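Local coordinates for protein NS6 protease (Murine norovirus 1, PDB 4ASH) that acts as a trypsin-like cysteine endopeptidase that probably cleaves the norovirus polyprotein at specific junctions during maturation, at residues I7-V11 against V87-R91; I28-V33 against D140-P144; V74-G78 against A172-E176. The protein carries 1 engineered substitution. One frame throughout, in Å; residues are numbered along the deposited sequence.

Contact 1. Residues I7-V11 against V87-R91; sequences IWSRV and VLVKR
Ile7 lays its CG2 branch and its CD1 end against the CD1 methyl of Leu88, the side chains crossing at about a right angle with Ile7 CG2 3.9 Å from Leu88 CD1. Trp8 follows, its CG beside the backbone N and anti to the carbonyl carbon (chi1 -72°), which swings the indole toward the strand. The six-membered ring has Leu88 CB over one face, 4.0 Å from its centroid, a CH-pi contact, while Val89 O lies at the ring's edge, 3.4 Å from Trp8 CZ3. Trp8 O is gripped twice. Val11 N reaches it at 3.0 Å, closing the 3-10 turn, and Lys90 NZ at 3.0 Å from the opposite face, 42° out of the carbonyl plane. Val11 supplies the second acceptor: Lys90 NZ lies 2.8 Å from Val11 O, in the carbonyl plane, with a C=O...N angle of 158°. Extended beyond CG, the lysine chain runs between Trp8 and Val11 to both carbonyls. Phe20 on Ile7 and Val11, Trp18 on Lys90, Met96 on Trp8 and Pro144 on Val11 and Leu88 also pack here. The contact thus joins the N-terminal segment before strand 11-14 to strand 84-90 in the C-terminal sheet of the chymotrypsin-like two-domain fold.

Contact 2. Residues I28-V33 against D140-P144; sequences ITAKHV and DAGCP. Engineered in segment 140-144: Ala141 (natural residue Cys).
Val33 N donates to Ala30 O over 3.1 Å, folding the chain after strand 26-30 so that Ala30, His32 and Val33 all face Ala141. Ala141 is an engineered residue, cysteine in the natural sequence, and its CB is the point where they converge. The His32 imidazole meets it obliquely, with CE1 and NE2 both 3.6 Å from Ala141 CB. Two things position that ring: chi1 of 78°, which sets CG between the backbone N and the carbonyl carbon, and a hydrogen bond from ND1 to Asp56. Val33 CG1 lies 3.5 Å above one face of the ring, displaced toward its rim, and also comes within 3.7 Å of Ala141 CB. Ala30 CB adds a looser contact, 4.3 Å from Ala141 CB. The facing loop is a type II turn, in which Cys143 N bonds to Asp140 O at 3.3 Å; Gly142 occupies its third position with phi 104°, where a CB would be jammed against the preceding carbonyl oxygen. Gly142 CA approaches Ala30 N to 4.0 Å, and this buried amide has no partner in the model. Asp56, His32 and position 141 are consistent with the acid, histidine and cysteine of a PA-clan catalytic triad. The site lies between the two sheets: strand 26-30 lies between strands 17-21 and 57-62, whereas the 140-143 turn runs into strand 144-149 of the other sheet, with Val160 of strand 152-162 against Ala30.

Contact 3. Residues V74-G78 against A172-E176; sequences VLENG and ATHGE
An inverse gamma turn centred on Asn77 meets the loop that leaves strand 168-172, and the side-chain carboxamide oxygen of Asn77 accepts a direct hydrogen bond from that loop. Gly175 N donates to Asn77 OD1 at 2.9 Å with an N-H...O angle of 149°, approaching from well above the carboxamide plane, 61° out of it. With CG anti to the backbone N (chi1 -173°), the Asn77 side chain stretches over His174, and OD1 stands 4.2 Å above the centre of the imidazole ring. Glu76 O instead lies at the edge of that ring, 3.7 Å from His174 CD2, while Leu75 slides past the histidine with CG and CD2 directed at the same carbon. Two waters tie the backbone of one segment to the other. One bridges Leu75 O (2.8 Å) and His174 NE2 (2.7 Å); the second donates to Glu76 O at 2.7 Å and accepts from His174 N at 3.0 Å. Thr173 rests its CG2 methyl on Gly78, 3.6 Å from Gly78 N. Strand 152-162 backs the first segment through Val154 and Val155, and Glu76 turns to Lys149 and Tyr147. The result is a largely polar, partly hydrated loop-to-loop contact, in which an inverse gamma turn is tied through the asparagine carboxamide to the loop after strand 168-172, the last strand of the C-terminal sheet of a chymotrypsin-like fold.

Contact 2 holds the probable catalytic site, and both other contacts touch it. Its centre is 11 Å from that of contact 1, and there a salt bridge links Arg91 NH2 to Asp140 OD2 at 2.8 Å, just before the engineered position 141. Leu88 N also lies 3.0 Å from Pro144 O, a probable hydrogen bond, so strand 84-90 pairs with strand 144-149 where the turn ends. Contact 3, centred 13 Å from contact 2, meets it through Ile28 CD1 and Leu75 CD1, 4.2 Å apart. Contacts 1 and 3 do not touch: their centres are 18 Å apart, on opposite sides of the chain's centre, although strands 74-75 and 84-90 belong to one sheet.

Contact 1. Residues I7-V11 against V87-R91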
ATOM      1  N   ILE A   7      10.698   1.776  10.342  1.00 26.84           N
ATOM      2  CA  ILE A   7       9.642   1.867   9.339  1.00 24.05           C
ATOM      3  C   ILE A   7       8.447   0.989   9.715  1.00 18.99           C
ATOM      4  O   ILE A   7       7.307   1.274   9.352  1.00 22.33           O
ATOM      5  CB  ILE A   7      10.163   1.468   7.940  1.00 22.58           C
ATOM      6  CG1 ILE A   7       9.267   2.041   6.838  1.00 22.79           C
ATOM      7  CG2 ILE A   7      10.291  -0.050   7.822  1.00 27.61           C
ATOM      8  CD1 ILE A   7       9.853   1.909   5.446  1.00 29.15           C
ATOM      9  N   TRP A   8       8.705  -0.092  10.439  1.00 19.70           N
ATOM     10  CA  TRP A   8       7.637  -1.020  10.775  1.00 14.77           C
ATOM     11  C   TRP A   8       6.583  -0.445  11.726  1.00 16.93           C
ATOM     12  O   TRP A   8       5.430  -0.869  11.708  1.00 18.16           O
ATOM     13  CB  TRP A   8       8.230  -2.305  11.366  1.00 19.44           C
ATOM     14  CG  TRP A   8       8.919  -3.146  10.342  1.00 20.54           C
ATOM     15  CD1 TRP A   8      10.252  -3.160  10.045  1.00 27.41           C
ATOM     16  CD2 TRP A   8       8.298  -4.072   9.456  1.00 16.32           C
ATOM     17  NE1 TRP A   8      10.501  -4.048   9.025  1.00 25.70           N
ATOM     18  CE2 TRP A   8       9.318  -4.624   8.644  1.00 21.65           C
ATOM     19  CE3 TRP A   8       6.984  -4.489   9.262  1.00 15.04           C
ATOM     20  CZ2 TRP A   8       9.064  -5.593   7.677  1.00 18.23           C
ATOM     21  CZ3 TRP A   8       6.731  -5.462   8.292  1.00 17.28           C
ATOM     22  CH2 TRP A   8       7.765  -5.995   7.516  1.00 18.00           C
ATOM     23  N   SER A   9       6.959   0.523  12.558  1.00 21.85           N
ATOM     24  CA  SER A   9       5.980   1.082  13.484  1.00 21.87           C
ATOM     25  C   SER A   9       4.925   1.892  12.732  1.00 16.54           C
ATOM     26  O   SER A   9       3.885   2.239  13.307  1.00 19.99           O
ATOM     27  CB  SER A   9       6.655   1.946  14.556  1.00 26.47           C
ATOM     28  OG  SER A   9       6.972   3.214  14.031  1.00 27.27           O
ATOM     29  N   ARG A  10       5.188   2.138  11.442  1.00 18.70           N
ATOM     30  CA  ARG A  10       4.279   2.849  10.536  1.00 19.23           C
ATOM     31  C   ARG A  10       3.172   1.949  10.000  1.00 14.82           C
ATOM     32  O   ARG A  10       2.181   2.442   9.444  1.00 14.31           O
ATOM     33  CB  ARG A  10       5.029   3.400   9.311  1.00 20.78           C
ATOM     34  CG  ARG A  10       6.064   4.487   9.559  1.00 27.92           C
ATOM     35  CD  ARG A  10       6.692   4.867   8.221  1.00 29.46           C
ATOM     36  NE  ARG A  10       7.820   5.771   8.384  1.00 31.58           N
ATOM     37  CZ  ARG A  10       7.836   7.036   7.985  1.00 29.01           C
ATOM     38  NH1 ARG A  10       6.790   7.561   7.348  1.00 22.27           N
ATOM     39  NH2 ARG A  10       8.916   7.766   8.200  1.00 36.13           N
ATOM     40  N   VAL A  11       3.355   0.631  10.130  1.00 14.84           N
ATOM     41  CA  VAL A  11       2.388  -0.337   9.629  1.00 13.40           C
ATOM     42  C   VAL A  11       1.499  -0.731  10.801  1.00 14.35           C
ATOM     43  O   VAL A  11       1.987  -1.251  11.812  1.00 17.75           O
ATOM     44  CB  VAL A  11       3.082  -1.582   9.034  1.00 16.87           C
ATOM     45  CG1 VAL A  11       2.051  -2.550   8.453  1.00 16.10           C
ATOM     46  CG2 VAL A  11       4.079  -1.175   7.940  1.00 15.16           C
ATOM     47  N   VAL A  87       7.515  -5.904   0.236  1.00 16.83           N
ATOM     48  CA  VAL A  87       6.208  -5.770   0.855  1.00 16.41           C
ATOM     49  C   VAL A  87       6.420  -5.926   2.354  1.00 16.33           C
ATOM     50  O   VAL A  87       6.886  -6.973   2.811  1.00 20.99           O
ATOM     51  CB  VAL A  87       5.201  -6.834   0.396  1.00 17.93           C
ATOM     52  CG1 VAL A  87       3.818  -6.456   0.875  1.00 16.92           C
ATOM     53  CG2 VAL A  87       5.196  -6.955  -1.128  1.00 21.31           C
ATOM     54  N   LEU A  88       6.101  -4.882   3.110  1.00 16.08           N
ATOM     55  CA  LEU A  88       6.262  -4.920   4.562  1.00 16.44           C
ATOM     56  C   LEU A  88       5.015  -5.531   5.177  1.00 14.98           C
ATOM     57  O   LEU A  88       4.109  -4.829   5.618  1.00 15.86           O
ATOM     58  CB  LEU A  88       6.482  -3.513   5.105  1.00 17.55           C
ATOM     59  CG  LEU A  88       7.600  -2.686   4.467  1.00 18.90           C
ATOM     60  CD1 LEU A  88       7.768  -1.351   5.219  1.00 19.73           C
ATOM     61  CD2 LEU A  88       8.907  -3.450   4.435  1.00 21.27           C
ATOM     62  N   VAL A  89       4.943  -6.858   5.157  1.00 15.48           N
ATOM     63  CA  VAL A  89       3.783  -7.551   5.716  1.00 12.49           C
ATOM     64  C   VAL A  89       3.893  -7.670   7.225  1.00 16.50           C
ATOM     65  O   VAL A  89       4.867  -8.219   7.736  1.00 19.42           O
ATOM     66  CB  VAL A  89       3.646  -8.965   5.150  1.00 16.73           C
ATOM     67  CG1 VAL A  89       2.538  -9.713   5.866  1.00 22.07           C
ATOM     68  CG2 VAL A  89       3.363  -8.912   3.660  1.00 20.09           C
ATOM     69  N   LYS A  90       2.898  -7.158   7.932  1.00 15.09           N
ATOM     70  CA  LYS A  90       2.742  -7.534   9.344  1.00 14.35           C
ATOM     71  C   LYS A  90       1.635  -8.546   9.459  1.00 17.79           C
ATOM     72  O   LYS A  90       0.648  -8.467   8.736  1.00 19.04           O
ATOM     73  CB  LYS A  90       2.366  -6.330  10.199  1.00 19.58           C
ATOM     74  CG  LYS A  90       3.537  -5.500  10.660  1.00 25.76           C
ATOM     75  CD  LYS A  90       3.099  -4.598  11.813  1.00 22.32           C
ATOM     76  CE  LYS A  90       4.251  -3.766  12.322  1.00 23.57           C
ATOM     77  NZ  LYS A  90       3.769  -2.773  13.329  1.00 20.67           N
ATOM     78  N   ARG A  91       1.790  -9.484  10.395  1.00 16.65           N
ATOM     79  CA  ARG A  91       0.721 -10.408  10.740  1.00 15.81           C
ATOM     80  C   ARG A  91       0.152  -9.982  12.086  1.00 17.32           C
ATOM     81  O   ARG A  91       0.785  -9.215  12.806  1.00 17.40           O
ATOM     82  CB  ARG A  91       1.260 -11.832  10.788  1.00 14.69           C
ATOM     83  CG  ARG A  91       1.764 -12.353   9.426  1.00 16.99           C
ATOM     84  CD  ARG A  91       0.615 -12.799   8.527  1.00 18.65           C
ATOM     85  NE  ARG A  91       0.896 -12.667   7.087  1.00 17.26           N
ATOM     86  CZ  ARG A  91       1.627 -13.509   6.360  1.00 20.41           C
ATOM     87  NH1 ARG A  91       2.206 -14.565   6.918  1.00 22.21           N
ATOM     88  NH2 ARG A  91       1.797 -13.279   5.056  1.00 21.82           N
TER

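Contact 2. Residues I28-V33 against D140-P144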
ATOM      1  N   ILE A  28      -2.180   5.687   4.398  1.00 14.24           N
ATOM      2  CA  ILE A  28      -2.688   5.030   3.201  1.00 11.90           C
ATOM      3  C   ILE A  28      -3.079   3.577   3.493  1.00 15.19           C
ATOM      4  O   ILE A  28      -2.501   2.932   4.373  1.00 15.06           O
ATOM      5  CB  ILE A  28      -1.683   5.087   2.023  1.00 14.79           C
ATOM      6  CG1 ILE A  28      -0.399   4.286   2.323  1.00 13.91           C
ATOM      7  CG2 ILE A  28      -1.398   6.546   1.657  1.00 15.29           C
ATOM      8  CD1 ILE A  28       0.590   4.249   1.117  1.00 14.07           C
ATOM      9  N   THR A  29      -4.065   3.074   2.754  1.00 12.91           N
ATOM     10  CA  THR A  29      -4.545   1.710   2.970  1.00 12.67           C
ATOM     11  C   THR A  29      -5.247   1.221   1.698  1.00 15.25           C
ATOM     12  O   THR A  29      -5.375   1.955   0.720  1.00 15.82           O
ATOM     13  CB  THR A  29      -5.515   1.637   4.188  1.00 16.49           C
ATOM     14  OG1 THR A  29      -5.854   0.268   4.477  1.00 14.29           O
ATOM     15  CG2 THR A  29      -6.789   2.405   3.908  1.00 18.44           C
ATOM     16  N   ALA A  30      -5.705  -0.023   1.727  1.00 14.96           N
ATOM     17  CA  ALA A  30      -6.525  -0.577   0.667  1.00 15.21           C
ATOM     18  C   ALA A  30      -7.976  -0.202   0.940  1.00 16.21           C
ATOM     19  O   ALA A  30      -8.492  -0.447   2.025  1.00 18.17           O
ATOM     20  CB  ALA A  30      -6.369  -2.093   0.630  1.00 16.73           C
ATOM     21  N   LYS A  31      -8.639   0.395  -0.040  1.00 16.18           N
ATOM     22  CA  LYS A  31     -10.039   0.763   0.118  1.00 16.75           C
ATOM     23  C   LYS A  31     -10.903  -0.376   0.669  1.00 21.24           C
ATOM     24  O   LYS A  31     -11.733  -0.171   1.569  1.00 21.99           O
ATOM     25  CB  LYS A  31     -10.617   1.287  -1.206  1.00 20.39           C
ATOM     26  CG  LYS A  31     -12.021   1.847  -1.046  1.00 25.61           C
ATOM     27  CD  LYS A  31     -12.575   2.375  -2.354  1.00 33.16           C
ATOM     28  CE  LYS A  31     -13.946   2.999  -2.139  1.00 43.69           C
ATOM     29  NZ  LYS A  31     -14.353   3.848  -3.294  1.00 49.49           N
ATOM     30  N   HIS A  32     -10.688  -1.586   0.159  1.00 18.82           N
ATOM     31  CA  HIS A  32     -11.558  -2.704   0.513  1.00 19.53           C
ATOM     32  C   HIS A  32     -11.424  -3.203   1.951  1.00 20.46           C
ATOM     33  O   HIS A  32     -12.263  -3.987   2.393  1.00 23.24           O
ATOM     34  CB  HIS A  32     -11.436  -3.867  -0.483  1.00 18.59           C
ATOM     35  CG  HIS A  32     -10.218  -4.714  -0.301  1.00 18.52           C
ATOM     36  ND1 HIS A  32      -9.021  -4.459  -0.939  1.00 16.93           N
ATOM     37  CD2 HIS A  32     -10.022  -5.847   0.418  1.00 16.17           C
ATOM     38  CE1 HIS A  32      -8.140  -5.384  -0.608  1.00 15.33           C
ATOM     39  NE2 HIS A  32      -8.724  -6.245   0.211  1.00 18.89           N
ATOM     40  N   VAL A  33     -10.397  -2.760   2.680  1.00 17.96           N
ATOM     41  CA  VAL A  33     -10.253  -3.187   4.071  1.00 16.31           C
ATOM     42  C   VAL A  33     -10.690  -2.102   5.049  1.00 21.03           C
ATOM     43  O   VAL A  33     -10.896  -2.371   6.231  1.00 19.11           O
ATOM     44  CB  VAL A  33      -8.810  -3.640   4.437  1.00 16.91           C
ATOM     45  CG1 VAL A  33      -8.295  -4.701   3.470  1.00 17.02           C
ATOM     46  CG2 VAL A  33      -7.857  -2.449   4.521  1.00 15.55           C
ATOM     47  N   ASP A 140      -3.579  -9.627   4.677  1.00 16.55           N
ATOM     48  CA  ASP A 140      -2.379  -8.816   4.453  1.00 16.11           C
ATOM     49  C   ASP A 140      -2.650  -7.515   3.703  1.00 17.98           C
ATOM     50  O   ASP A 140      -1.773  -6.648   3.669  1.00 14.77           O
ATOM     51  CB  ASP A 140      -1.306  -9.574   3.667  1.00 16.32           C
ATOM     52  CG  ASP A 140      -0.659 -10.706   4.446  1.00 16.08           C
ATOM     53  OD1 ASP A 140      -0.815 -10.799   5.689  1.00 18.91           O
ATOM     54  OD2 ASP A 140       0.040 -11.494   3.787  1.00 19.30           O
ATOM     55  N   ALA A 141      -3.830  -7.365   3.103  1.00 15.62           N
ATOM     56  CA  ALA A 141      -4.101  -6.161   2.301  1.00 15.57           C
ATOM     57  C   ALA A 141      -3.920  -4.876   3.108  1.00 17.01           C
ATOM     58  O   ALA A 141      -4.325  -4.784   4.270  1.00 14.22           O
ATOM     59  CB  ALA A 141      -5.485  -6.206   1.682  1.00 17.97           C
ATOM     60  N   GLY A 142      -3.328  -3.884   2.453  1.00 14.28           N
ATOM     61  CA  GLY A 142      -3.030  -2.610   3.081  1.00 15.33           C
ATOM     62  C   GLY A 142      -1.570  -2.419   3.432  1.00 11.49           C
ATOM     63  O   GLY A 142      -1.133  -1.286   3.642  1.00 15.27           O
ATOM     64  N   CYS A 143      -0.815  -3.506   3.548  1.00 14.18           N
ATOM     65  CA  CYS A 143       0.611  -3.403   3.845  1.00 13.99           C
ATOM     66  C   CYS A 143       1.353  -2.713   2.694  1.00 13.51           C
ATOM     67  O   CYS A 143       1.022  -2.909   1.508  1.00 16.20           O
ATOM     68  CB  CYS A 143       1.215  -4.771   4.159  1.00 13.88           C
ATOM     69  SG  CYS A 143       0.631  -5.456   5.749  1.00 16.44           S
ATOM     70  N   PRO A 144       2.334  -1.869   3.024  1.00 13.80           N
ATOM     71  CA  PRO A 144       2.993  -1.072   1.982  1.00 14.15           C
ATOM     72  C   PRO A 144       4.035  -1.825   1.152  1.00 14.19           C
ATOM     73  O   PRO A 144       4.687  -2.748   1.626  1.00 16.06           O
ATOM     74  CB  PRO A 144       3.684   0.026   2.800  1.00 13.54           C
ATOM     75  CG  PRO A 144       4.086  -0.713   4.061  1.00 14.78           C
ATOM     76  CD  PRO A 144       2.884  -1.586   4.365  1.00 16.21           C
TER

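Contact 3. Residues V74-G78 against A172-E176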
ATOM      1  N   VAL A  74       8.488   9.802   0.793  1.00 19.38           N
ATOM      2  CA  VAL A  74       7.976   9.992  -0.550  1.00 20.49           C
ATOM      3  C   VAL A  74       6.949   8.911  -0.882  1.00 18.46           C
ATOM      4  O   VAL A  74       7.197   7.728  -0.664  1.00 19.74           O
ATOM      5  CB  VAL A  74       9.121   9.893  -1.564  1.00 18.44           C
ATOM      6  CG1 VAL A  74       8.589   9.838  -2.978  1.00 20.05           C
ATOM      7  CG2 VAL A  74      10.067  11.075  -1.402  1.00 23.98           C
ATOM      8  N   LEU A  75       5.794   9.333  -1.388  1.00 20.89           N
ATOM      9  CA  LEU A  75       4.830   8.405  -1.977  1.00 20.85           C
ATOM     10  C   LEU A  75       4.880   8.554  -3.496  1.00 22.47           C
ATOM     11  O   LEU A  75       4.607   9.633  -4.033  1.00 22.15           O
ATOM     12  CB  LEU A  75       3.418   8.705  -1.465  1.00 24.80           C
ATOM     13  CG  LEU A  75       2.247   7.987  -2.142  1.00 24.56           C
ATOM     14  CD1 LEU A  75       2.354   6.483  -1.956  1.00 23.62           C
ATOM     15  CD2 LEU A  75       0.926   8.507  -1.599  1.00 26.69           C
ATOM     16  N   GLU A  76       5.252   7.471  -4.175  1.00 19.80           N
ATOM     17  CA  GLU A  76       5.267   7.430  -5.637  1.00 19.62           C
ATOM     18  C   GLU A  76       4.052   6.701  -6.186  1.00 21.02           C
ATOM     19  O   GLU A  76       3.427   5.918  -5.489  1.00 21.89           O
ATOM     20  CB  GLU A  76       6.550   6.757  -6.126  1.00 20.20           C
ATOM     21  CG  GLU A  76       7.751   7.705  -6.110  1.00 29.78           C
ATOM     22  CD  GLU A  76       9.011   7.082  -6.690  1.00 49.48           C
ATOM     23  OE1 GLU A  76       8.995   5.873  -7.016  1.00 50.71           O
ATOM     24  OE2 GLU A  76      10.022   7.805  -6.818  1.00 54.83           O
ATOM     25  N   ASN A  77       3.710   6.974  -7.438  1.00 17.63           N
ATOM     26  CA  ASN A  77       2.668   6.240  -8.126  1.00 19.47           C
ATOM     27  C   ASN A  77       3.289   5.014  -8.784  1.00 19.00           C
ATOM     28  O   ASN A  77       3.578   5.018  -9.996  1.00 22.17           O
ATOM     29  CB  ASN A  77       2.033   7.129  -9.208  1.00 19.70           C
ATOM     30  CG  ASN A  77       0.824   6.483  -9.848  1.00 25.67           C
ATOM     31  OD1 ASN A  77       0.073   5.758  -9.196  1.00 25.03           O
ATOM     32  ND2 ASN A  77       0.619   6.753 -11.130  1.00 30.13           N
ATOM     33  N   GLY A  78       3.503   3.960  -8.000  1.00 20.33           N
ATOM     34  CA  GLY A  78       4.224   2.811  -8.500  1.00 19.30           C
ATOM     35  C   GLY A  78       5.687   3.133  -8.742  1.00 24.42           C
ATOM     36  O   GLY A  78       6.205   4.144  -8.265  1.00 24.53           O
ATOM     37  N   ALA A 172      -2.059  -1.705  -5.186  1.00 15.22           N
ATOM     38  CA  ALA A 172      -2.829  -0.570  -5.666  1.00 15.31           C
ATOM     39  C   ALA A 172      -1.960   0.668  -5.543  1.00 15.98           C
ATOM     40  O   ALA A 172      -1.217   0.811  -4.572  1.00 15.94           O
ATOM     41  CB  ALA A 172      -4.116  -0.417  -4.870  1.00 18.24           C
ATOM     42  N   THR A 173      -2.017   1.529  -6.559  1.00 16.73           N
ATOM     43  CA  THR A 173      -1.276   2.788  -6.538  1.00 16.65           C
ATOM     44  C   THR A 173      -2.242   3.964  -6.537  1.00 16.45           C
ATOM     45  O   THR A 173      -3.435   3.804  -6.779  1.00 18.52           O
ATOM     46  CB  THR A 173      -0.324   2.886  -7.733  1.00 20.70           C
ATOM     47  OG1 THR A 173      -1.080   2.797  -8.947  1.00 25.26           O
ATOM     48  CG2 THR A 173       0.686   1.744  -7.697  1.00 18.98           C
ATOM     49  N   HIS A 174      -1.727   5.164  -6.276  1.00 16.82           N
ATOM     50  CA  HIS A 174      -2.601   6.302  -6.001  1.00 20.51           C
ATOM     51  C   HIS A 174      -3.152   7.045  -7.218  1.00 19.41           C
ATOM     52  O   HIS A 174      -4.183   7.721  -7.127  1.00 25.00           O
ATOM     53  CB  HIS A 174      -1.909   7.291  -5.057  1.00 18.95           C
ATOM     54  CG  HIS A 174      -0.879   8.152  -5.722  1.00 15.73           C
ATOM     55  ND1 HIS A 174      -1.207   9.224  -6.531  1.00 20.33           N
ATOM     56  CD2 HIS A 174       0.473   8.115  -5.684  1.00 17.19           C
ATOM     57  CE1 HIS A 174      -0.101   9.802  -6.965  1.00 20.64           C
ATOM     58  NE2 HIS A 174       0.937   9.152  -6.458  1.00 20.31           N
ATOM     59  N   GLY A 175      -2.472   6.925  -8.345  1.00 17.86           N
ATOM     60  CA  GLY A 175      -2.829   7.719  -9.512  1.00 21.44           C
ATOM     61  C   GLY A 175      -3.551   6.949 -10.603  1.00 18.63           C
ATOM     62  O   GLY A 175      -3.651   5.712 -10.561  1.00 22.41           O
ATOM     63  N   GLU A 176      -4.084   7.694 -11.564  1.00 19.24           N
ATOM     64  CA  GLU A 176      -4.547   7.098 -12.804  1.00 24.16           C
ATOM     65  C   GLU A 176      -3.548   7.447 -13.884  1.00 31.15           C
ATOM     66  O   GLU A 176      -3.002   8.552 -13.909  1.00 34.48           O
ATOM     67  CB  GLU A 176      -5.952   7.588 -13.170  1.00 40.89           C
ATOM     68  CG  GLU A 176      -7.030   6.963 -12.325  1.00 41.22           C
ATOM     69  CD  GLU A 176      -8.414   7.100 -12.920  1.00 52.04           C
ATOM     70  OE1 GLU A 176      -8.729   6.354 -13.873  1.00 58.20           O
ATOM     71  OE2 GLU A 176      -9.183   7.955 -12.429  1.00 56.68           O
TER
HETATM   72  O   HOH W   1       3.356  10.414  -6.359  1.00 21.59           O
HETATM   73  O   HOH W   2       1.020   4.737  -5.132  1.00 17.28           O